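Local structure of ribokinase, putative (Burkholderia thailandensis, 3B1N) at residues I25-Q29 against V30-N34; E154-Q158 against A159-F163; G257-L260 against Y261-H265; Y292-R296 against A297-A301. The protein is a nucleoside kinase of the pfkB (ribokinase) family that probably transfers phosphate from ATP to nucleosides, and is captured with ADP and mizoribine. All coordinates share one frame; numbering follows the deposited sequence.

Interaction 1 of 4, residues I25-Q29 against V30-N34. With ADP (adenosine-5'-diphosphate), chain D.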
loop_
_atom_site.group_PDB
_atom_site.type_symbol
_atom_site.label_atom_id
_atom_site.label_comp_id
_atom_site.label_asym_id
_atom_site.label_seq_id
_atom_site.Cartn_x
_atom_site.Cartn_y
_atom_site.Cartn_z
ATOM N N ILE B 25 9.180 -10.468 -4.999
ATOM C CA ILE B 25 10.371 -9.762 -4.507
ATOM C C ILE B 25 11.599 -10.266 -5.225
ATOM O O ILE B 25 11.825 -11.489 -5.364
ATOM C CB ILE B 25 10.518 -9.806 -2.955
ATOM C CG1 ILE B 25 10.677 -11.225 -2.446
ATOM C CG2 ILE B 25 9.375 -9.007 -2.280
ATOM C CD1 ILE B 25 10.916 -11.226 -0.876
ATOM N N LEU B 26 12.373 -9.312 -5.758
ATOM C CA LEU B 26 13.598 -9.601 -6.504
ATOM C C LEU B 26 14.756 -8.831 -5.812
ATOM O O LEU B 26 15.121 -7.691 -6.206
ATOM C CB LEU B 26 13.435 -9.254 -7.989
ATOM C CG LEU B 26 12.410 -10.016 -8.833
ATOM C CD1 LEU B 26 12.366 -9.502 -10.243
ATOM C CD2 LEU B 26 12.767 -11.512 -8.795
ATOM N N PRO B 27 15.344 -9.407 -4.774
ATOM C CA PRO B 27 16.328 -8.646 -4.017
ATOM C C PRO B 27 17.561 -8.246 -4.818
ATOM O O PRO B 27 18.251 -7.297 -4.426
ATOM C CB PRO B 27 16.746 -9.585 -2.874
ATOM C CG PRO B 27 15.732 -10.648 -2.819
ATOM C CD PRO B 27 15.019 -10.713 -4.155
ATOM N N ASP B 28 17.847 -8.919 -5.931
ATOM C CA ASP B 28 19.057 -8.561 -6.675
ATOM C C ASP B 28 18.891 -7.318 -7.554
ATOM O O ASP B 28 19.876 -6.788 -8.101
ATOM C CB ASP B 28 19.567 -9.699 -7.553
ATOM C CG ASP B 28 20.038 -10.928 -6.764
ATOM O OD1 ASP B 28 20.345 -10.869 -5.542
ATOM O OD2 ASP B 28 20.110 -11.978 -7.436
ATOM N N GLN B 29 17.651 -6.859 -7.677
ATOM C CA GLN B 29 17.396 -5.661 -8.474
ATOM C C GLN B 29 17.445 -4.462 -7.532
ATOM O O GLN B 29 17.264 -4.573 -6.303
ATOM C CB GLN B 29 15.994 -5.732 -9.115
ATOM C CG GLN B 29 15.815 -7.023 -9.943
ATOM C CD GLN B 29 16.826 -7.150 -11.079
ATOM O OE1 GLN B 29 17.384 -6.156 -11.594
ATOM N NE2 GLN B 29 17.068 -8.423 -11.508
ATOM N N VAL B 30 17.610 -3.268 -8.098
ATOM C CA VAL B 30 17.528 -2.082 -7.192
ATOM C C VAL B 30 16.089 -1.899 -6.689
ATOM O O VAL B 30 15.865 -1.465 -5.538
ATOM C CB VAL B 30 18.010 -0.818 -7.968
ATOM C CG1 VAL B 30 17.817 0.458 -7.164
ATOM C CG2 VAL B 30 19.506 -0.969 -8.340
ATOM N N HIS B 31 15.129 -2.125 -7.567
ATOM C CA HIS B 31 13.715 -2.131 -7.175
ATOM C C HIS B 31 13.409 -3.548 -6.690
ATOM O O HIS B 31 13.467 -4.502 -7.506
ATOM C CB HIS B 31 12.805 -1.747 -8.367
ATOM C CG HIS B 31 13.151 -0.436 -8.998
ATOM N ND1 HIS B 31 14.175 -0.276 -9.924
ATOM C CD2 HIS B 31 12.617 0.795 -8.804
ATOM C CE1 HIS B 31 14.259 1.012 -10.259
ATOM N NE2 HIS B 31 13.336 1.683 -9.572
ATOM N N LEU B 32 13.137 -3.685 -5.392
ATOM C CA LEU B 32 12.760 -4.960 -4.787
ATOM C C LEU B 32 11.415 -5.499 -5.303
ATOM O O LEU B 32 11.256 -6.701 -5.494
ATOM C CB LEU B 32 12.615 -4.725 -3.245
ATOM C CG LEU B 32 12.302 -5.997 -2.449
ATOM C CD1 LEU B 32 13.529 -6.925 -2.441
ATOM C CD2 LEU B 32 11.802 -5.635 -1.009
ATOM N N ILE B 33 10.426 -4.642 -5.492
ATOM C CA ILE B 33 9.089 -5.068 -5.889
ATOM C C ILE B 33 8.377 -3.938 -6.593
ATOM O O ILE B 33 8.398 -2.812 -6.101
ATOM C CB ILE B 33 8.254 -5.624 -4.647
ATOM C CG1 ILE B 33 6.878 -6.040 -5.135
ATOM C CG2 ILE B 33 8.193 -4.562 -3.500
ATOM C CD1 ILE B 33 6.102 -6.936 -4.105
ATOM N N ASN B 34 7.721 -4.241 -7.714
ATOM C CA ASN B 34 6.824 -3.328 -8.358
ATOM C C ASN B 34 5.575 -4.137 -8.638
ATOM O O ASN B 34 5.707 -5.260 -9.193
ATOM C CB ASN B 34 7.328 -2.880 -9.739
ATOM C CG ASN B 34 8.421 -1.820 -9.711
ATOM O OD1 ASN B 34 8.938 -1.577 -10.814
ATOM N ND2 ASN B 34 8.795 -1.222 -8.560
HETATM P PB ADP D . 11.010 3.975 -12.435
HETATM O O1B ADP D . 10.375 5.250 -11.851
HETATM O O2B ADP D . 11.053 2.841 -11.469
HETATM O O3B ADP D . 10.459 3.723 -13.802
HETATM P PA ADP D . 13.800 4.514 -11.567
HETATM O O1A ADP D . 14.794 3.548 -12.148
HETATM O O2A ADP D . 13.489 4.410 -10.101
HETATM O O3A ADP D . 12.552 4.479 -12.514
HETATM O "O5'" ADP D . 14.324 6.034 -11.735
HETATM C "C5'" ADP D . 14.537 6.571 -13.064
HETATM C "C4'" ADP D . 15.807 7.446 -13.046
HETATM O "O4'" ADP D . 15.589 8.523 -12.082
HETATM C "C3'" ADP D . 17.088 6.791 -12.552
HETATM O "O3'" ADP D . 17.667 6.047 -13.631
HETATM C "C2'" ADP D . 17.885 7.964 -12.035
HETATM O "O2'" ADP D . 18.481 8.623 -13.146
HETATM C "C1'" ADP D . 16.801 8.903 -11.458
HETATM N N9 ADP D . 16.730 8.532 -10.036
HETATM C C8 ADP D . 15.928 7.580 -9.489
HETATM N N7 ADP D . 16.121 7.437 -8.148
HETATM C C5 ADP D . 17.130 8.297 -7.822
HETATM C C6 ADP D . 17.867 8.657 -6.614
HETATM N N6 ADP D . 17.654 8.090 -5.413
HETATM N N1 ADP D . 18.850 9.620 -6.749
HETATM C C2 ADP D . 19.060 10.248 -7.921
HETATM N N3 ADP D . 18.430 9.955 -9.049
HETATM C C4 ADP D . 17.475 8.994 -9.043
#
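Ile25 meets the returning chain at Leu32, where its CA makes a CA-H...O contact of 3.3 Å with Leu32 O. Its side chain divides the work: with CG1 held between the backbone N and the carbonyl carbon (chi1 62°), CG2 lies beside the backbone N, where it packs on Ile33 CB, while the long CG1 branch leads away from 30-34. Leu26 supplies the cross-link, its N donating to Leu32 O at 2.9 Å along a nearly straight path (169° at the hydrogen) and in the carbonyl plane, so that Leu32 O is used by both neighbours. Leu26 then opens a type I turn, closed by Gln29 N on Leu26 O, which reverses the chain. Pro27 forms one wall of this bend, and Leu32 CD1 sits 3.6 Å from Pro27 CA and 4.2 Å from Pro27 CB; it also touches Ile25 CB. At the far end of the turn Gln29 CB comes within 3.2 Å of His31 O, a carbonyl buried here without a polar partner in the model. His31 itself turns outward: NE2 donates to ADP O2A at 2.8 Å, while ND1 is hydrogen-bonded to Asp193 of the second subunit, so the two ring nitrogens are held from different directions. That nucleotide is bound mainly by the second subunit, through residues such as Thr220 and Asn192. The loop between strands 10-16 and 35-38 is thus a turn-containing excursion that reaches across the dimer interface to complete the ADP site of the partner subunit.

Interaction 2 of 4, residues E154-Q158 against A159-F163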
loop_
_atom_site.group_PDB
_atom_site.type_symbol
_atom_site.label_atom_id
_atom_site.label_comp_id
_atom_site.label_asym_id
_atom_site.label_seq_id
_atom_site.Cartn_x
_atom_site.Cartn_y
_atom_site.Cartn_z
ATOM N N GLU B 154 -0.950 2.671 31.379
ATOM C CA GLU B 154 -0.678 3.154 32.735
ATOM C C GLU B 154 -1.944 3.174 33.581
ATOM O O GLU B 154 -1.941 2.704 34.732
ATOM C CB GLU B 154 0.003 4.546 32.688
ATOM C CG GLU B 154 1.422 4.520 32.093
ATOM C CD GLU B 154 2.461 3.909 33.051
ATOM O OE1 GLU B 154 2.176 3.738 34.268
ATOM O OE2 GLU B 154 3.576 3.614 32.586
ATOM N N GLU B 155 -3.019 3.699 33.035
ATOM C CA GLU B 155 -4.254 3.888 33.774
ATOM C C GLU B 155 -4.946 2.578 34.080
ATOM O O GLU B 155 -5.460 2.369 35.167
ATOM C CB GLU B 155 -5.170 4.808 33.032
ATOM C CG GLU B 155 -4.625 6.248 33.069
ATOM C CD GLU B 155 -5.534 7.233 32.453
ATOM O OE1 GLU B 155 -6.645 6.811 32.057
ATOM O OE2 GLU B 155 -5.141 8.437 32.359
ATOM N N LEU B 156 -4.970 1.663 33.115
ATOM C CA LEU B 156 -5.618 0.398 33.413
ATOM C C LEU B 156 -4.860 -0.371 34.494
ATOM O O LEU B 156 -5.477 -1.025 35.352
ATOM C CB LEU B 156 -5.802 -0.443 32.122
ATOM C CG LEU B 156 -6.851 0.105 31.170
ATOM C CD1 LEU B 156 -6.585 -0.510 29.795
ATOM C CD2 LEU B 156 -8.284 -0.217 31.639
ATOM N N ALA B 157 -3.523 -0.315 34.462
ATOM C CA ALA B 157 -2.684 -1.056 35.418
ATOM C C ALA B 157 -2.895 -0.458 36.791
ATOM O O ALA B 157 -2.937 -1.178 37.776
ATOM C CB ALA B 157 -1.216 -0.971 35.022
ATOM N N GLN B 158 -3.061 0.853 36.850
ATOM C CA GLN B 158 -3.176 1.474 38.161
ATOM C C GLN B 158 -4.578 1.250 38.745
ATOM O O GLN B 158 -4.736 1.090 39.966
ATOM C CB GLN B 158 -2.717 2.909 38.060
ATOM C CG GLN B 158 -3.745 3.896 37.753
ATOM C CD GLN B 158 -4.011 4.733 38.973
ATOM O OE1 GLN B 158 -3.082 5.331 39.531
ATOM N NE2 GLN B 158 -5.275 4.771 39.419
ATOM N N ALA B 159 -5.584 1.149 37.879
ATOM C CA ALA B 159 -6.947 0.781 38.277
ATOM C C ALA B 159 -7.137 -0.715 38.564
ATOM O O ALA B 159 -8.226 -1.127 38.992
ATOM C CB ALA B 159 -7.944 1.240 37.237
ATOM N N GLY B 160 -6.103 -1.516 38.298
ATOM C CA GLY B 160 -6.138 -2.965 38.505
ATOM C C GLY B 160 -7.098 -3.702 37.563
ATOM O O GLY B 160 -7.600 -4.765 37.899
ATOM N N VAL B 161 -7.344 -3.154 36.368
ATOM C CA VAL B 161 -8.196 -3.850 35.372
ATOM C C VAL B 161 -7.300 -4.749 34.542
ATOM O O VAL B 161 -6.285 -4.264 34.024
ATOM C CB VAL B 161 -8.940 -2.828 34.458
ATOM C CG1 VAL B 161 -9.719 -3.563 33.332
ATOM C CG2 VAL B 161 -9.869 -1.930 35.258
ATOM N N PRO B 162 -7.604 -6.071 34.465
ATOM C CA PRO B 162 -6.755 -6.966 33.636
ATOM C C PRO B 162 -6.887 -6.529 32.160
ATOM O O PRO B 162 -7.978 -6.196 31.740
ATOM C CB PRO B 162 -7.357 -8.345 33.836
ATOM C CG PRO B 162 -8.650 -8.172 34.539
ATOM C CD PRO B 162 -8.777 -6.766 35.048
ATOM N N PHE B 163 -5.786 -6.485 31.428
ATOM C CA PHE B 163 -5.903 -6.041 30.032
ATOM C C PHE B 163 -4.891 -6.739 29.165
ATOM O O PHE B 163 -3.762 -7.061 29.576
ATOM C CB PHE B 163 -5.800 -4.491 29.898
ATOM C CG PHE B 163 -4.428 -3.920 30.211
ATOM C CD1 PHE B 163 -3.527 -3.598 29.194
ATOM C CD2 PHE B 163 -4.045 -3.675 31.524
ATOM C CE1 PHE B 163 -2.266 -3.056 29.465
ATOM C CE2 PHE B 163 -2.793 -3.113 31.822
ATOM C CZ PHE B 163 -1.895 -2.793 30.813
#
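Three backbone bonds close the end of helix 146-158 between Glu155-Ala157 and Ala159-Val161. Ala159 N donates to Glu155 O at 3.0 Å in the ordinary helical pattern. Val161 N reaches further back, to Leu156 O at 3.0 Å with an angle of 154° at the hydrogen, and Gly160 N makes a weak bond to Ala157 O. Gly160 turns to positive phi (67°), a conformation easily taken up by a residue without a side chain, and the bonds reaching back into the last helical turn make this a Schellman motif. The same reversal carries Val161 back over the helix, giving the motif its usual apolar partner: Leu156 CD2 lies 3.9 Å from Val161 CB, the two side chains crossing at a slant.

Beyond that pair, Phe163 folds back beneath the helix. A chi1 of 68° tucks its ring in over its own backbone, toward the helix end. Leu156 CB rests 3.7 Å from Phe163 CD2, and Leu156 CD1 reaches the root of the ring, 4.1 Å from Phe163 CG. Leu156 therefore uses one methyl for Val161 and the other for Phe163. Ala157 CB adds a lighter contact, 4.2 Å from Phe163 CE2.

The turn connects helix 146-158 to strand 163-165 in the large, mostly parallel sheet. Leu156 and Phe163 both pack on Ala139 and Val141 of strand 138-141, Glu155 is bonded to His129, and on the flank toward helix 176-185 Ala157 touches Leu185 while Glu154 forms a salt bridge with Arg181.

Interaction 3 of 4, residues G257-L260 against Y261-H265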
loop_
_atom_site.group_PDB
_atom_site.type_symbol
_atom_site.label_atom_id
_atom_site.label_comp_id
_atom_site.label_asym_id
_atom_site.label_seq_id
_atom_site.Cartn_x
_atom_site.Cartn_y
_atom_site.Cartn_z
ATOM N N GLY B 257 -11.165 -10.430 19.693
ATOM C CA GLY B 257 -12.566 -10.447 20.194
ATOM C C GLY B 257 -12.902 -11.798 20.806
ATOM O O GLY B 257 -13.472 -11.863 21.930
ATOM N N GLY B 258 -12.552 -12.883 20.118
ATOM C CA GLY B 258 -12.878 -14.215 20.664
ATOM C C GLY B 258 -12.086 -14.505 21.914
ATOM O O GLY B 258 -12.618 -15.116 22.872
ATOM N N LEU B 259 -10.823 -14.133 21.920
ATOM C CA LEU B 259 -10.002 -14.330 23.117
ATOM C C LEU B 259 -10.592 -13.580 24.303
ATOM O O LEU B 259 -10.697 -14.167 25.397
ATOM C CB LEU B 259 -8.585 -13.884 22.848
ATOM C CG LEU B 259 -7.588 -14.588 23.742
ATOM C CD1 LEU B 259 -7.378 -16.015 23.234
ATOM C CD2 LEU B 259 -6.268 -13.815 23.716
ATOM N N LEU B 260 -10.977 -12.310 24.113
ATOM C CA LEU B 260 -11.546 -11.498 25.196
ATOM C C LEU B 260 -12.844 -12.163 25.703
ATOM O O LEU B 260 -13.076 -12.197 26.922
ATOM C CB LEU B 260 -11.865 -10.055 24.744
ATOM C CG LEU B 260 -10.627 -9.215 24.533
ATOM C CD1 LEU B 260 -11.085 -8.008 23.709
ATOM C CD2 LEU B 260 -10.121 -8.761 25.926
ATOM N N TYR B 261 -13.676 -12.684 24.802
ATOM C CA TYR B 261 -14.923 -13.326 25.241
ATOM C C TYR B 261 -14.562 -14.555 26.094
ATOM O O TYR B 261 -15.160 -14.771 27.179
ATOM C CB TYR B 261 -15.727 -13.784 24.009
ATOM C CG TYR B 261 -17.047 -14.387 24.384
ATOM C CD1 TYR B 261 -18.145 -13.580 24.607
ATOM C CD2 TYR B 261 -17.160 -15.776 24.556
ATOM C CE1 TYR B 261 -19.361 -14.106 24.946
ATOM C CE2 TYR B 261 -18.395 -16.330 24.914
ATOM C CZ TYR B 261 -19.473 -15.476 25.100
ATOM O OH TYR B 261 -20.712 -16.022 25.446
ATOM N N GLY B 262 -13.593 -15.352 25.632
ATOM C CA GLY B 262 -13.193 -16.566 26.380
ATOM C C GLY B 262 -12.653 -16.177 27.766
ATOM O O GLY B 262 -13.014 -16.815 28.777
ATOM N N ILE B 263 -11.797 -15.154 27.864
ATOM C CA ILE B 263 -11.181 -14.780 29.158
ATOM C C ILE B 263 -12.333 -14.344 30.104
ATOM O O ILE B 263 -12.413 -14.803 31.267
ATOM C CB ILE B 263 -10.172 -13.648 28.962
ATOM C CG1 ILE B 263 -8.973 -14.202 28.193
ATOM C CG2 ILE B 263 -9.694 -13.057 30.317
ATOM C CD1 ILE B 263 -8.038 -13.038 27.641
ATOM N N GLU B 264 -13.221 -13.473 29.632
ATOM C CA GLU B 264 -14.340 -12.964 30.433
ATOM C C GLU B 264 -15.158 -14.108 31.025
ATOM O O GLU B 264 -15.574 -14.027 32.181
ATOM C CB GLU B 264 -15.254 -12.077 29.542
ATOM C CG GLU B 264 -16.599 -11.768 30.163
ATOM C CD GLU B 264 -17.514 -10.930 29.294
ATOM O OE1 GLU B 264 -17.285 -10.783 28.050
ATOM O OE2 GLU B 264 -18.514 -10.452 29.885
ATOM N N HIS B 265 -15.426 -15.132 30.229
ATOM C CA HIS B 265 -16.349 -16.226 30.589
ATOM C C HIS B 265 -15.619 -17.412 31.186
ATOM O O HIS B 265 -16.231 -18.467 31.397
ATOM C CB HIS B 265 -17.178 -16.651 29.379
ATOM C CG HIS B 265 -18.211 -15.657 29.009
ATOM N ND1 HIS B 265 -19.505 -15.709 29.497
ATOM C CD2 HIS B 265 -18.139 -14.538 28.238
ATOM C CE1 HIS B 265 -20.187 -14.674 29.036
ATOM N NE2 HIS B 265 -19.388 -13.953 28.265
HETATM O O HOH W 1 -14.980 -9.852 27.074
#
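Leu259 and Ile263, one helical turn apart on helix 251-264, touch each other lightly and are packed in from outside. Leu259 CG meets Ile263 CD1 at 4.2 Å, and Ile263 CG1 also lies 3.3 Å from Leu259 O, brought there by a chi1 of -69° that turns this branch back alongside the preceding helical turn. The backbone bond of the same pair, Ile263 N to Leu259 O, is 2.9 Å long. Both side chains press on Ile164 of strand 163-165, with Ala276 against Leu259 and Trp269 against Ile263; Leu260 reaches Ile164 too and spreads over Ile140 and Ile5, so this face of the helix is built into the central sheet.

The looser, watered part is confined to Leu260 O and Glu264. Leu260 O accepts from Glu264 N at 3.0 Å and, weakly, from a water that also donates to Glu264 OE1 at 2.7 Å. Glu264, extended beyond CG, has a further long and weak ion pair with Lys137. A separate, close contact lies past the helix end, where the imidazole of His265 comes back over Tyr261: His265 CD2 stands 3.4 Å above the centre of the Tyr261 ring. Tyr261 OH ends in a weak hydrogen bond to Arg296.

Regular backbone bonds and apolar side chains thus fix the helix on the sheet, while a water, one long ion pair and a weak hydrogen bond serve the polar ends. Leu260 O is shared between Glu264 N and the weakly bound water, and Gly252 and Asp253 of the ligand sites lie earlier on this same helix.

Interaction 4 of 4, residues Y292-R296 against A297-A301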
loop_
_atom_site.group_PDB
_atom_site.type_symbol
_atom_site.label_atom_id
_atom_site.label_comp_id
_atom_site.label_asym_id
_atom_site.label_seq_id
_atom_site.Cartn_x
_atom_site.Cartn_y
_atom_site.Cartn_z
ATOM N N TYR B 292 -18.226 -10.028 7.834
ATOM C CA TYR B 292 -18.705 -11.311 8.353
ATOM C C TYR B 292 -19.758 -11.090 9.429
ATOM O O TYR B 292 -19.614 -10.217 10.283
ATOM C CB TYR B 292 -17.551 -12.200 8.836
ATOM C CG TYR B 292 -16.914 -11.837 10.184
ATOM C CD1 TYR B 292 -16.337 -10.576 10.406
ATOM C CD2 TYR B 292 -16.919 -12.766 11.230
ATOM C CE1 TYR B 292 -15.762 -10.295 11.650
ATOM C CE2 TYR B 292 -16.350 -12.497 12.459
ATOM C CZ TYR B 292 -15.784 -11.217 12.656
ATOM O OH TYR B 292 -15.250 -10.946 13.892
ATOM N N ALA B 293 -20.874 -11.799 9.315
ATOM C CA ALA B 293 -21.954 -11.596 10.262
ATOM C C ALA B 293 -22.602 -12.937 10.655
ATOM O O ALA B 293 -23.849 -13.099 10.502
ATOM C CB ALA B 293 -23.002 -10.614 9.660
ATOM N N PRO B 294 -21.814 -13.886 11.193
ATOM C CA PRO B 294 -22.379 -15.119 11.725
ATOM C C PRO B 294 -23.339 -14.855 12.890
ATOM O O PRO B 294 -23.118 -13.964 13.724
ATOM C CB PRO B 294 -21.144 -15.910 12.197
ATOM C CG PRO B 294 -20.186 -14.783 12.636
ATOM C CD PRO B 294 -20.393 -13.714 11.586
ATOM N N THR B 295 -24.406 -15.640 12.937
ATOM C CA THR B 295 -25.225 -15.635 14.117
ATOM C C THR B 295 -24.487 -16.333 15.223
ATOM O O THR B 295 -23.513 -17.103 15.037
ATOM C CB THR B 295 -26.573 -16.350 13.907
ATOM O OG1 THR B 295 -26.334 -17.731 13.683
ATOM C CG2 THR B 295 -27.340 -15.726 12.741
ATOM N N ARG B 296 -24.937 -16.068 16.430
ATOM C CA ARG B 296 -24.292 -16.712 17.530
ATOM C C ARG B 296 -24.443 -18.245 17.475
ATOM O O ARG B 296 -23.518 -18.978 17.776
ATOM C CB ARG B 296 -24.854 -16.139 18.837
ATOM C CG ARG B 296 -24.166 -16.709 19.993
ATOM C CD ARG B 296 -22.848 -16.017 20.101
ATOM N NE ARG B 296 -22.107 -16.359 21.313
ATOM C CZ ARG B 296 -21.493 -17.520 21.483
ATOM N NH1 ARG B 296 -21.563 -18.424 20.525
ATOM N NH2 ARG B 296 -20.822 -17.749 22.591
ATOM N N ALA B 297 -25.625 -18.712 17.034
ATOM C CA ALA B 297 -25.830 -20.166 16.835
ATOM C C ALA B 297 -24.865 -20.733 15.803
ATOM O O ALA B 297 -24.305 -21.821 16.034
ATOM C CB ALA B 297 -27.291 -20.474 16.435
ATOM N N GLU B 298 -24.646 -20.014 14.694
ATOM C CA GLU B 298 -23.653 -20.422 13.663
ATOM C C GLU B 298 -22.221 -20.529 14.216
ATOM O O GLU B 298 -21.482 -21.460 13.930
ATOM C CB GLU B 298 -23.665 -19.461 12.472
ATOM C CG GLU B 298 -24.869 -19.678 11.497
ATOM C CD GLU B 298 -25.102 -18.499 10.536
ATOM O OE1 GLU B 298 -24.406 -17.460 10.647
ATOM O OE2 GLU B 298 -25.996 -18.590 9.655
ATOM N N ILE B 299 -21.833 -19.577 15.069
ATOM C CA ILE B 299 -20.542 -19.661 15.708
ATOM C C ILE B 299 -20.393 -20.936 16.528
ATOM O O ILE B 299 -19.387 -21.654 16.391
ATOM C CB ILE B 299 -20.262 -18.392 16.583
ATOM C CG1 ILE B 299 -20.162 -17.168 15.677
ATOM C CG2 ILE B 299 -18.930 -18.587 17.354
ATOM C CD1 ILE B 299 -20.166 -15.799 16.405
ATOM N N ASP B 300 -21.388 -21.227 17.388
ATOM C CA ASP B 300 -21.341 -22.461 18.185
ATOM C C ASP B 300 -21.335 -23.730 17.330
ATOM O O ASP B 300 -20.580 -24.643 17.627
ATOM C CB ASP B 300 -22.478 -22.519 19.194
ATOM C CG ASP B 300 -22.281 -21.558 20.366
ATOM O OD1 ASP B 300 -21.155 -21.007 20.580
ATOM O OD2 ASP B 300 -23.288 -21.376 21.099
ATOM N N ALA B 301 -22.127 -23.710 16.262
ATOM C CA ALA B 301 -22.189 -24.883 15.343
ATOM C C ALA B 301 -20.861 -25.092 14.640
ATOM O O ALA B 301 -20.375 -26.227 14.506
ATOM C CB ALA B 301 -23.322 -24.714 14.347
HETATM O O HOH W 2 -25.245 -15.066 9.378
HETATM O O HOH W 3 -19.709 -19.942 22.620
#
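Arg296 and Asp300 form a salt bridge in which NH1 meets OD1 at 2.6 Å, from 55° above the carboxylate plane rather than within it. The guanidinium presents its edge, since OD1 lies close to its plane, and the two planes stand 72° apart. A bend at chi2 (78°) folds the arginine chain back toward Asp300, and a water joins NH2 to the same OD1; NE is bonded to Leu60 O.

One residue earlier, Thr295 and Glu298 make a capping box. Thr295 OG1 accepts from Glu298 N at 3.0 Å, and Glu298 OE1 in turn accepts from Thr295 N at 2.9 Å. A second water links OE1 to Ala293 O, so this oxygen is gripped twice. Pro294, just before the cap, packs its CB 3.8 Å from Ile299 CG1, an apolar pair spaced as in a hydrophobic staple.

Together these contacts start helix 296-307 after the loop that follows helix 269-284. Ile299 faces Leu278 of helix 269-284, Pro294 lies on Leu59 of helix 49-59, and Asp300 touches Pro311.

Overall arrangement
All four contacts are local, but they differ in burial. Interaction 3 is the buried one, seated on the central sheet; interaction 2 is mixed, with an apolar underside on the same sheet and an open turn; interaction 4 lies on the surface and relies on charges, waters and a capping box. Interactions 2 and 4 terminate and begin helices respectively, whereas 257-265 runs along a helix to its end. Interactions 3 and 4 touch through Tyr261 and Arg296, and both 2 and 3 pack on strand 138-141. Interaction 1 stands apart, its centre more than 40 Å from the others; it is partly buried, with the second subunit within reach of nine residues, and alone serves that subunit's nucleotide.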